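Local coordinates for protein AT27789p (Drosophila melanogaster, PDB 5UZN) that probably binds RNA, including mRNA, as the Drosophila hnRNP F/H homolog Glorund, of which this chain is the third quasi-RNA recognition motif, at residues 9-22 against 74-87. Sequence-based numbering, arbitrary orientation.
Sequences EYYTIHMRGLPYTS and MGSRYIELFYDGKT. With SO4 (sulfate ion), chain E.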
ATOM      1  N   GLU A   9     -13.836   6.659   7.886  1.00 43.80           N
ATOM      2  CA  GLU A   9     -13.293   6.996   6.581  1.00 46.59           C
ATOM      3  C   GLU A   9     -11.769   6.957   6.626  1.00 36.97           C
ATOM      4  O   GLU A   9     -11.155   7.433   7.579  1.00 33.91           O
ATOM      5  CB  GLU A   9     -13.772   8.388   6.154  1.00 49.04           C
ATOM      6  CG  GLU A   9     -13.683   9.403   7.294  1.00 56.77           C
ATOM      7  CD  GLU A   9     -14.230  10.781   6.943  1.00 66.03           C
ATOM      8  OE1 GLU A   9     -15.172  10.847   6.135  1.00 68.64           O
ATOM      9  OE2 GLU A   9     -13.706  11.772   7.487  1.00 72.02           O
ATOM     10  N   TYR A  10     -11.164   6.401   5.590  1.00 35.21           N
ATOM     11  CA  TYR A  10      -9.718   6.262   5.527  1.00 28.11           C
ATOM     12  C   TYR A  10      -9.174   7.013   4.319  1.00 26.86           C
ATOM     13  O   TYR A  10      -9.908   7.347   3.388  1.00 32.69           O
ATOM     14  CB  TYR A  10      -9.308   4.784   5.459  1.00 29.28           C
ATOM     15  CG  TYR A  10      -9.760   3.975   6.659  1.00 27.99           C
ATOM     16  CD1 TYR A  10      -9.073   4.033   7.869  1.00 34.45           C
ATOM     17  CD2 TYR A  10     -10.875   3.168   6.582  1.00 38.98           C
ATOM     18  CE1 TYR A  10      -9.485   3.287   8.962  1.00 35.19           C
ATOM     19  CE2 TYR A  10     -11.292   2.421   7.666  1.00 39.82           C
ATOM     20  CZ  TYR A  10     -10.597   2.488   8.852  1.00 45.38           C
ATOM     21  OH  TYR A  10     -11.022   1.745   9.928  1.00 54.03           O
ATOM     22  N   TYR A  11      -7.884   7.321   4.365  1.00 19.25           N
ATOM     23  CA  TYR A  11      -7.203   7.992   3.262  1.00 27.50           C
ATOM     24  C   TYR A  11      -6.322   6.981   2.537  1.00 25.83           C
ATOM     25  O   TYR A  11      -5.433   6.369   3.145  1.00 23.12           O
ATOM     26  CB  TYR A  11      -6.382   9.169   3.773  1.00 19.27           C
ATOM     27  CG  TYR A  11      -7.234  10.167   4.521  1.00 24.25           C
ATOM     28  CD1 TYR A  11      -7.541   9.986   5.871  1.00 25.96           C
ATOM     29  CD2 TYR A  11      -7.740  11.287   3.876  1.00 25.65           C
ATOM     30  CE1 TYR A  11      -8.328  10.892   6.554  1.00 29.28           C
ATOM     31  CE2 TYR A  11      -8.536  12.211   4.556  1.00 29.81           C
ATOM     32  CZ  TYR A  11      -8.823  12.003   5.896  1.00 34.91           C
ATOM     33  OH  TYR A  11      -9.610  12.906   6.579  1.00 41.96           O
ATOM     34  N   THR A  12      -6.551   6.827   1.240  1.00 20.96           N
ATOM     35  CA  THR A  12      -6.144   5.633   0.512  1.00 15.30           C
ATOM     36  C   THR A  12      -4.977   5.896  -0.430  1.00 22.32           C
ATOM     37  O   THR A  12      -4.989   6.869  -1.199  1.00 19.62           O
ATOM     38  CB  THR A  12      -7.329   5.097  -0.274  1.00 24.07           C
ATOM     39  OG1 THR A  12      -8.387   4.877   0.648  1.00 27.81           O
ATOM     40  CG2 THR A  12      -6.967   3.795  -0.967  1.00 30.78           C
ATOM     41  N   ILE A  13      -3.994   5.001  -0.392  1.00 24.40           N
ATOM     42  CA  ILE A  13      -2.892   4.966  -1.347  1.00 16.52           C
ATOM     43  C   ILE A  13      -3.004   3.658  -2.115  1.00 22.05           C
ATOM     44  O   ILE A  13      -2.898   2.576  -1.520  1.00 18.72           O
ATOM     45  CB  ILE A  13      -1.535   5.065  -0.650  1.00 19.06           C
ATOM     46  CG1 ILE A  13      -1.378   6.406   0.068  1.00 18.93           C
ATOM     47  CG2 ILE A  13      -0.408   4.878  -1.656  1.00 17.71           C
ATOM     48  CD1 ILE A  13       0.007   6.536   0.688  1.00 14.08           C
ATOM     49  N   HIS A  14      -3.254   3.758  -3.420  1.00 18.67           N
ATOM     50  CA  HIS A  14      -3.315   2.601  -4.296  1.00 13.49           C
ATOM     51  C   HIS A  14      -1.910   2.319  -4.793  1.00 20.56           C
ATOM     52  O   HIS A  14      -1.144   3.244  -5.061  1.00 17.59           O
ATOM     53  CB  HIS A  14      -4.279   2.849  -5.469  1.00 18.69           C
ATOM     54  CG  HIS A  14      -4.392   1.683  -6.397  1.00 20.23           C
ATOM     55  ND1 HIS A  14      -4.870   0.455  -5.989  1.00 22.83           N
ATOM     56  CD2 HIS A  14      -4.046   1.540  -7.703  1.00 23.21           C
ATOM     57  CE1 HIS A  14      -4.825  -0.393  -7.007  1.00 29.60           C
ATOM     58  NE2 HIS A  14      -4.328   0.238  -8.056  1.00 21.15           N
ATOM     59  N   MET A  15      -1.546   1.039  -4.849  1.00 18.32           N
ATOM     60  CA  MET A  15      -0.170   0.637  -5.112  1.00 18.61           C
ATOM     61  C   MET A  15      -0.142  -0.284  -6.317  1.00 12.19           C
ATOM     62  O   MET A  15      -0.951  -1.198  -6.413  1.00 17.70           O
ATOM     63  CB  MET A  15       0.456  -0.065  -3.887  1.00 15.88           C
ATOM     64  CG  MET A  15       0.233   0.644  -2.557  1.00 16.85           C
ATOM     65  SD  MET A  15       0.709  -0.324  -1.114  1.00 17.97           S
ATOM     66  CE  MET A  15       2.501  -0.232  -1.268  1.00 15.07           C
ATOM     67  N   ARG A  16       0.775  -0.044  -7.244  1.00 13.31           N
ATOM     68  CA  ARG A  16       0.983  -0.963  -8.351  1.00 13.55           C
ATOM     69  C   ARG A  16       2.426  -1.452  -8.391  1.00 22.43           C
ATOM     70  O   ARG A  16       3.337  -0.799  -7.869  1.00 18.00           O
ATOM     71  CB  ARG A  16       0.607  -0.311  -9.683  1.00 19.71           C
ATOM     72  CG  ARG A  16      -0.855   0.105  -9.733  1.00 21.85           C
ATOM     73  CD  ARG A  16      -1.219   0.727 -11.063  1.00 19.78           C
ATOM     74  NE  ARG A  16      -1.554  -0.279 -12.054  1.00 42.01           N
ATOM     75  CZ  ARG A  16      -2.740  -0.878 -12.094  1.00 34.60           C
ATOM     76  NH1 ARG A  16      -3.675  -0.558 -11.190  1.00 33.65           N
ATOM     77  NH2 ARG A  16      -2.997  -1.770 -13.040  1.00 40.89           N
ATOM     78  N   GLY A  17       2.621  -2.613  -9.010  1.00 19.19           N
ATOM     79  CA  GLY A  17       3.953  -3.166  -9.162  1.00 21.51           C
ATOM     80  C   GLY A  17       4.434  -4.049  -8.035  1.00 29.06           C
ATOM     81  O   GLY A  17       5.635  -4.316  -7.959  1.00 22.40           O
ATOM     82  N   LEU A  18       3.549  -4.505  -7.154  1.00 16.87           N
ATOM     83  CA  LEU A  18       4.000  -5.369  -6.069  1.00 16.88           C
ATOM     84  C   LEU A  18       4.442  -6.703  -6.650  1.00 21.42           C
ATOM     85  O   LEU A  18       3.836  -7.172  -7.619  1.00 21.19           O
ATOM     86  CB  LEU A  18       2.883  -5.636  -5.049  1.00 17.50           C
ATOM     87  CG  LEU A  18       2.596  -4.660  -3.920  1.00 16.91           C
ATOM     88  CD1 LEU A  18       2.065  -3.366  -4.483  1.00 16.39           C
ATOM     89  CD2 LEU A  18       1.608  -5.306  -2.942  1.00 18.40           C
ATOM     90  N   PRO A  19       5.462  -7.343  -6.071  1.00 20.36           N
ATOM     91  CA  PRO A  19       5.767  -8.736  -6.423  1.00 26.19           C
ATOM     92  C   PRO A  19       4.665  -9.673  -5.943  1.00 24.79           C
ATOM     93  O   PRO A  19       4.006  -9.420  -4.941  1.00 16.93           O
ATOM     94  CB  PRO A  19       7.075  -9.021  -5.671  1.00 23.36           C
ATOM     95  CG  PRO A  19       7.535  -7.711  -5.092  1.00 25.73           C
ATOM     96  CD  PRO A  19       6.350  -6.809  -5.024  1.00 22.93           C
ATOM     97  N   TYR A  20       4.493 -10.793  -6.644  1.00 24.99           N
ATOM     98  CA  TYR A  20       3.439 -11.721  -6.255  0.53 24.79           C
ATOM     99  C   TYR A  20       3.765 -12.465  -4.966  1.00 25.11           C
ATOM    100  O   TYR A  20       2.897 -13.175  -4.439  1.00 28.68           O
ATOM    101  CB  TYR A  20       3.166 -12.687  -7.408  0.53 25.45           C
ATOM    102  CG  TYR A  20       2.746 -12.000  -8.709  0.53 24.16           C
ATOM    103  CD1 TYR A  20       2.075 -10.779  -8.693  0.53 23.63           C
ATOM    104  CD2 TYR A  20       3.022 -12.574  -9.948  0.53 31.64           C
ATOM    105  CE1 TYR A  20       1.693 -10.152  -9.871  0.53 20.47           C
ATOM    106  CE2 TYR A  20       2.634 -11.953 -11.136  0.53 28.88           C
ATOM    107  CZ  TYR A  20       1.973 -10.738 -11.083  0.53 28.95           C
ATOM    108  OH  TYR A  20       1.590 -10.106 -12.251  0.53 28.92           O
ATOM    109  N   THR A  21       4.974 -12.301  -4.424  1.00 21.65           N
ATOM    110  CA  THR A  21       5.308 -12.818  -3.104  1.00 23.84           C
ATOM    111  C   THR A  21       5.154 -11.785  -1.993  1.00 17.57           C
ATOM    112  O   THR A  21       5.474 -12.085  -0.847  1.00 21.62           O
ATOM    113  CB  THR A  21       6.749 -13.361  -3.071  1.00 28.72           C
ATOM    114  OG1 THR A  21       7.639 -12.417  -3.674  1.00 22.22           O
ATOM    115  CG2 THR A  21       6.843 -14.671  -3.804  1.00 30.42           C
ATOM    116  N   SER A  22       4.669 -10.581  -2.280  1.00 18.87           N
ATOM    117  CA  SER A  22       4.542  -9.552  -1.246  1.00 17.59           C
ATOM    118  C   SER A  22       3.103  -9.450  -0.753  1.00 27.61           C
ATOM    119  O   SER A  22       2.184  -9.209  -1.546  1.00 23.85           O
ATOM    120  CB  SER A  22       5.017  -8.200  -1.769  1.00 24.08           C
ATOM    121  OG  SER A  22       6.433  -8.164  -1.816  1.00 27.40           O
ATOM    122  N   MET A  74       9.902  -2.490  -2.863  1.00 18.37           N
ATOM    123  CA  MET A  74       9.359  -3.602  -2.085  1.00 18.31           C
ATOM    124  C   MET A  74       9.957  -4.870  -2.674  1.00 21.32           C
ATOM    125  O   MET A  74       9.783  -5.140  -3.866  1.00 19.07           O
ATOM    126  CB  MET A  74       7.839  -3.644  -2.152  1.00 20.97           C
ATOM    127  CG  MET A  74       7.235  -4.667  -1.223  1.00 25.65           C
ATOM    128  SD  MET A  74       5.465  -4.797  -1.506  1.00 25.60           S
ATOM    129  CE  MET A  74       4.942  -3.111  -1.171  1.00 19.88           C
ATOM    130  N   GLY A  75      10.665  -5.632  -1.862  1.00 23.37           N
ATOM    131  CA  GLY A  75      11.483  -6.669  -2.458  1.00 31.00           C
ATOM    132  C   GLY A  75      12.443  -6.007  -3.421  1.00 22.99           C
ATOM    133  O   GLY A  75      13.169  -5.076  -3.067  1.00 24.70           O
ATOM    134  N   SER A  76      12.425  -6.430  -4.678  1.00 25.54           N
ATOM    135  CA  SER A  76      13.293  -5.812  -5.668  1.00 28.63           C
ATOM    136  C   SER A  76      12.485  -5.174  -6.788  1.00 31.17           C
ATOM    137  O   SER A  76      12.959  -5.097  -7.919  1.00 23.10           O
ATOM    138  CB  SER A  76      14.290  -6.819  -6.241  1.00 31.32           C
ATOM    139  OG  SER A  76      13.725  -8.111  -6.387  1.00 29.63           O
ATOM    140  N   ARG A  77      11.261  -4.721  -6.487  1.00 22.57           N
ATOM    141  CA  ARG A  77      10.414  -4.027  -7.455  1.00 25.30           C
ATOM    142  C   ARG A  77      10.187  -2.586  -7.015  1.00 20.93           C
ATOM    143  O   ARG A  77      10.085  -2.298  -5.825  1.00 20.95           O
ATOM    144  CB  ARG A  77       9.055  -4.720  -7.635  1.00 26.97           C
ATOM    145  CG  ARG A  77       9.141  -6.063  -8.363  1.00 34.50           C
ATOM    146  CD  ARG A  77       7.762  -6.643  -8.547  1.00 48.77           C
ATOM    147  NE  ARG A  77       7.459  -6.999  -9.927  1.00 55.60           N
ATOM    148  CZ  ARG A  77       7.589  -8.227 -10.422  1.00 57.97           C
ATOM    149  NH1 ARG A  77       7.282  -8.466 -11.691  1.00 58.24           N
ATOM    150  NH2 ARG A  77       8.022  -9.222  -9.653  1.00 50.49           N
ATOM    151  N   TYR A  78      10.163  -1.673  -7.975  1.00 19.56           N
ATOM    152  CA  TYR A  78       9.755  -0.314  -7.672  1.00 20.53           C
ATOM    153  C   TYR A  78       8.235  -0.279  -7.628  1.00 18.88           C
ATOM    154  O   TYR A  78       7.578  -0.842  -8.507  1.00 23.25           O
ATOM    155  CB  TYR A  78      10.278   0.653  -8.728  1.00 25.64           C
ATOM    156  CG  TYR A  78      11.765   0.583  -8.901  1.00 26.63           C
ATOM    157  CD1 TYR A  78      12.612   1.171  -7.978  1.00 20.17           C
ATOM    158  CD2 TYR A  78      12.326  -0.076  -9.993  1.00 35.94           C
ATOM    159  CE1 TYR A  78      14.001   1.107  -8.139  1.00 33.62           C
ATOM    160  CE2 TYR A  78      13.686  -0.149 -10.157  1.00 26.78           C
ATOM    161  CZ  TYR A  78      14.524   0.445  -9.234  1.00 27.57           C
ATOM    162  OH  TYR A  78      15.884   0.376  -9.413  1.00 31.94           O
ATOM    163  N   ILE A  79       7.688   0.355  -6.594  1.00 19.99           N
ATOM    164  CA  ILE A  79       6.245   0.441  -6.364  1.00 19.16           C
ATOM    165  C   ILE A  79       5.746   1.795  -6.853  1.00 17.24           C
ATOM    166  O   ILE A  79       6.359   2.828  -6.563  1.00 17.08           O
ATOM    167  CB  ILE A  79       5.929   0.263  -4.868  1.00 21.22           C
ATOM    168  CG1 ILE A  79       6.483  -1.073  -4.342  1.00 28.15           C
ATOM    169  CG2 ILE A  79       4.440   0.460  -4.594  1.00 19.71           C
ATOM    170  CD1 ILE A  79       6.001  -2.287  -5.119  1.00 27.57           C
ATOM    171  N   GLU A  80       4.626   1.808  -7.578  1.00 19.77           N
ATOM    172  CA  GLU A  80       3.968   3.062  -7.937  1.00 18.23           C
ATOM    173  C   GLU A  80       2.855   3.369  -6.951  1.00 20.25           C
ATOM    174  O   GLU A  80       1.964   2.534  -6.751  1.00 21.75           O
ATOM    175  CB  GLU A  80       3.359   2.989  -9.330  1.00 20.22           C
ATOM    176  CG  GLU A  80       4.303   2.964 -10.485  1.00 32.79           C
ATOM    177  CD  GLU A  80       3.514   3.069 -11.757  1.00 34.81           C
ATOM    178  OE1 GLU A  80       3.329   4.211 -12.227  1.00 39.19           O
ATOM    179  OE2 GLU A  80       3.013   2.018 -12.234  1.00 34.13           O
ATOM    180  N   LEU A  81       2.875   4.569  -6.377  1.00 20.51           N
ATOM    181  CA  LEU A  81       1.882   4.998  -5.404  1.00 16.38           C
ATOM    182  C   LEU A  81       0.939   6.010  -6.045  1.00 19.36           C
ATOM    183  O   LEU A  81       1.379   6.886  -6.789  1.00 19.57           O
ATOM    184  CB  LEU A  81       2.545   5.624  -4.177  1.00 21.92           C
ATOM    185  CG  LEU A  81       3.505   4.682  -3.450  1.00 25.56           C
ATOM    186  CD1 LEU A  81       4.034   5.366  -2.198  1.00 29.18           C
ATOM    187  CD2 LEU A  81       2.791   3.376  -3.110  1.00 18.64           C
ATOM    188  N   PHE A  82      -0.352   5.875  -5.750  1.00 12.24           N
ATOM    189  CA  PHE A  82      -1.399   6.772  -6.231  1.00 15.53           C
ATOM    190  C   PHE A  82      -2.287   7.131  -5.058  1.00 24.66           C
ATOM    191  O   PHE A  82      -2.870   6.239  -4.432  1.00 18.69           O
ATOM    192  CB  PHE A  82      -2.241   6.125  -7.332  1.00 20.37           C
ATOM    193  CG  PHE A  82      -1.442   5.606  -8.474  1.00 20.07           C
ATOM    194  CD1 PHE A  82      -0.935   4.314  -8.452  1.00 23.82           C
ATOM    195  CD2 PHE A  82      -1.194   6.416  -9.578  1.00 24.32           C
ATOM    196  CE1 PHE A  82      -0.192   3.843  -9.514  1.00 24.41           C
ATOM    197  CE2 PHE A  82      -0.447   5.944 -10.635  1.00 27.94           C
ATOM    198  CZ  PHE A  82       0.040   4.660 -10.603  1.00 18.25           C
ATOM    199  N   TYR A  83      -2.384   8.423  -4.757  1.00 17.59           N
ATOM    200  CA  TYR A  83      -3.240   8.883  -3.675  1.00 18.33           C
ATOM    201  C   TYR A  83      -4.670   8.942  -4.165  1.00 23.84           C
ATOM    202  O   TYR A  83      -5.001   9.792  -4.998  1.00 20.43           O
ATOM    203  CB  TYR A  83      -2.797  10.248  -3.168  1.00 15.93           C
ATOM    204  CG  TYR A  83      -3.711  10.706  -2.046  1.00 20.03           C
ATOM    205  CD1 TYR A  83      -3.861   9.928  -0.919  1.00 19.26           C
ATOM    206  CD2 TYR A  83      -4.444  11.881  -2.135  1.00 23.19           C
ATOM    207  CE1 TYR A  83      -4.695  10.304   0.104  1.00 18.94           C
ATOM    208  CE2 TYR A  83      -5.286  12.278  -1.099  1.00 17.95           C
ATOM    209  CZ  TYR A  83      -5.404  11.481   0.009  1.00 18.37           C
ATOM    210  OH  TYR A  83      -6.218  11.830   1.052  1.00 23.99           O
ATOM    211  N   ASP A  84      -5.523   8.046  -3.662  1.00 14.91           N
ATOM    212  CA  ASP A  84      -6.903   7.983  -4.124  1.00 17.55           C
ATOM    213  C   ASP A  84      -7.865   8.744  -3.220  1.00 29.02           C
ATOM    214  O   ASP A  84      -9.074   8.693  -3.443  1.00 27.26           O
ATOM    215  CB  ASP A  84      -7.352   6.524  -4.263  1.00 19.75           C
ATOM    216  CG  ASP A  84      -6.756   5.836  -5.492  1.00 24.55           C
ATOM    217  OD1 ASP A  84      -5.944   6.454  -6.226  1.00 31.17           O
ATOM    218  OD2 ASP A  84      -7.087   4.662  -5.720  1.00 25.61           O
ATOM    219  N   GLY A  85      -7.366   9.448  -2.216  1.00 17.66           N
ATOM    220  CA  GLY A  85      -8.240  10.291  -1.456  1.00 18.22           C
ATOM    221  C   GLY A  85      -9.007   9.499  -0.413  1.00 28.14           C
ATOM    222  O   GLY A  85      -8.672   8.373  -0.043  1.00 24.73           O
ATOM    223  N   LYS A  86     -10.071  10.115   0.054  1.00 23.66           N
ATOM    224  CA  LYS A  86     -10.747   9.622   1.233  1.00 28.78           C
ATOM    225  C   LYS A  86     -11.730   8.512   0.871  1.00 29.92           C
ATOM    226  O   LYS A  86     -12.301   8.487  -0.226  1.00 33.25           O
ATOM    227  CB  LYS A  86     -11.437  10.795   1.924  1.00 39.84           C
ATOM    228  CG  LYS A  86     -12.298  10.458   3.079  1.00 42.65           C
ATOM    229  CD  LYS A  86     -12.773  11.731   3.745  1.00 52.63           C
ATOM    230  CE  LYS A  86     -14.223  11.985   3.360  1.00 56.82           C
ATOM    231  NZ  LYS A  86     -15.067  10.825   3.771  1.00 62.91           N
ATOM    232  N   THR A  87     -11.869   7.561   1.796  1.00 31.75           N
ATOM    233  CA  THR A  87     -12.782   6.412   1.739  1.00 48.13           C
ATOM    234  C   THR A  87     -12.285   5.348   0.786  1.00 42.42           C
ATOM    235  O   THR A  87     -11.731   4.338   1.226  1.00 59.02           O
ATOM    236  CB  THR A  87     -14.219   6.817   1.336  1.00 57.40           C
ATOM    237  OG1 THR A  87     -14.764   7.688   2.333  1.00 62.31           O
ATOM    238  CG2 THR A  87     -15.111   5.580   1.197  1.00 63.51           C
TER
HETATM  239  S   SO4 E 604     -10.954  13.290  -1.855  1.00 59.12           S
HETATM  240  O1  SO4 E 604     -10.560  12.751  -0.557  1.00 46.00           O
HETATM  241  O2  SO4 E 604     -11.431  12.223  -2.731  1.00 59.75           O
HETATM  242  O3  SO4 E 604      -9.796  13.928  -2.477  1.00 58.89           O
HETATM  243  O4  SO4 E 604     -12.020  14.275  -1.678  1.00 59.60           O
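His14 N donates to Phe82 O over 2.7 Å, in the plane of that carbonyl. Phe82 N returns a bond to His14 O, also in plane. Arg16 and Glu80 form the next hydrogen-bonded pair, so strands 11-16 and 80-86 run antiparallel, their axes at 151°. Lys86 N donates to O1 of a sulfate at 2.7 Å, an ion probably from the crystallisation liquor. On the sheet face of His14 and Phe82, CD of Arg16 lies 3.6 Å from CE1 of Phe82. His14 CB lies 3.4 Å from Asp84 OD2. His14 ND1 is hydrogen-bonded to Asp54 on strand 52-57, which probably limits the ring's rotation.

The other face is largely apolar. Leu81 CD2 touches both Ile13 CG2 and Met15 CG, each at 3.8 Å. Met15 CE reaches Met74 CE and Ile79 CG2, beneath helix 24-31. With CG opposite the backbone N (chi1 180°), the Tyr83 ring lies alongside Tyr11, and Tyr83 OH is 3.3 Å from Tyr11 CD2, at the ring edge. Gly85 N sits over the centre of one Tyr83 face. A serine in place of Tyr83 would probably leave the Tyr11 edge and Gly85 N without this ring and open a gap beside helix 60-68. Backbone bonds hold the edge strand to the central one, while the apolar side chains on one face seat the RRM sheet against its two helices and leave polar and aromatic residues on the other.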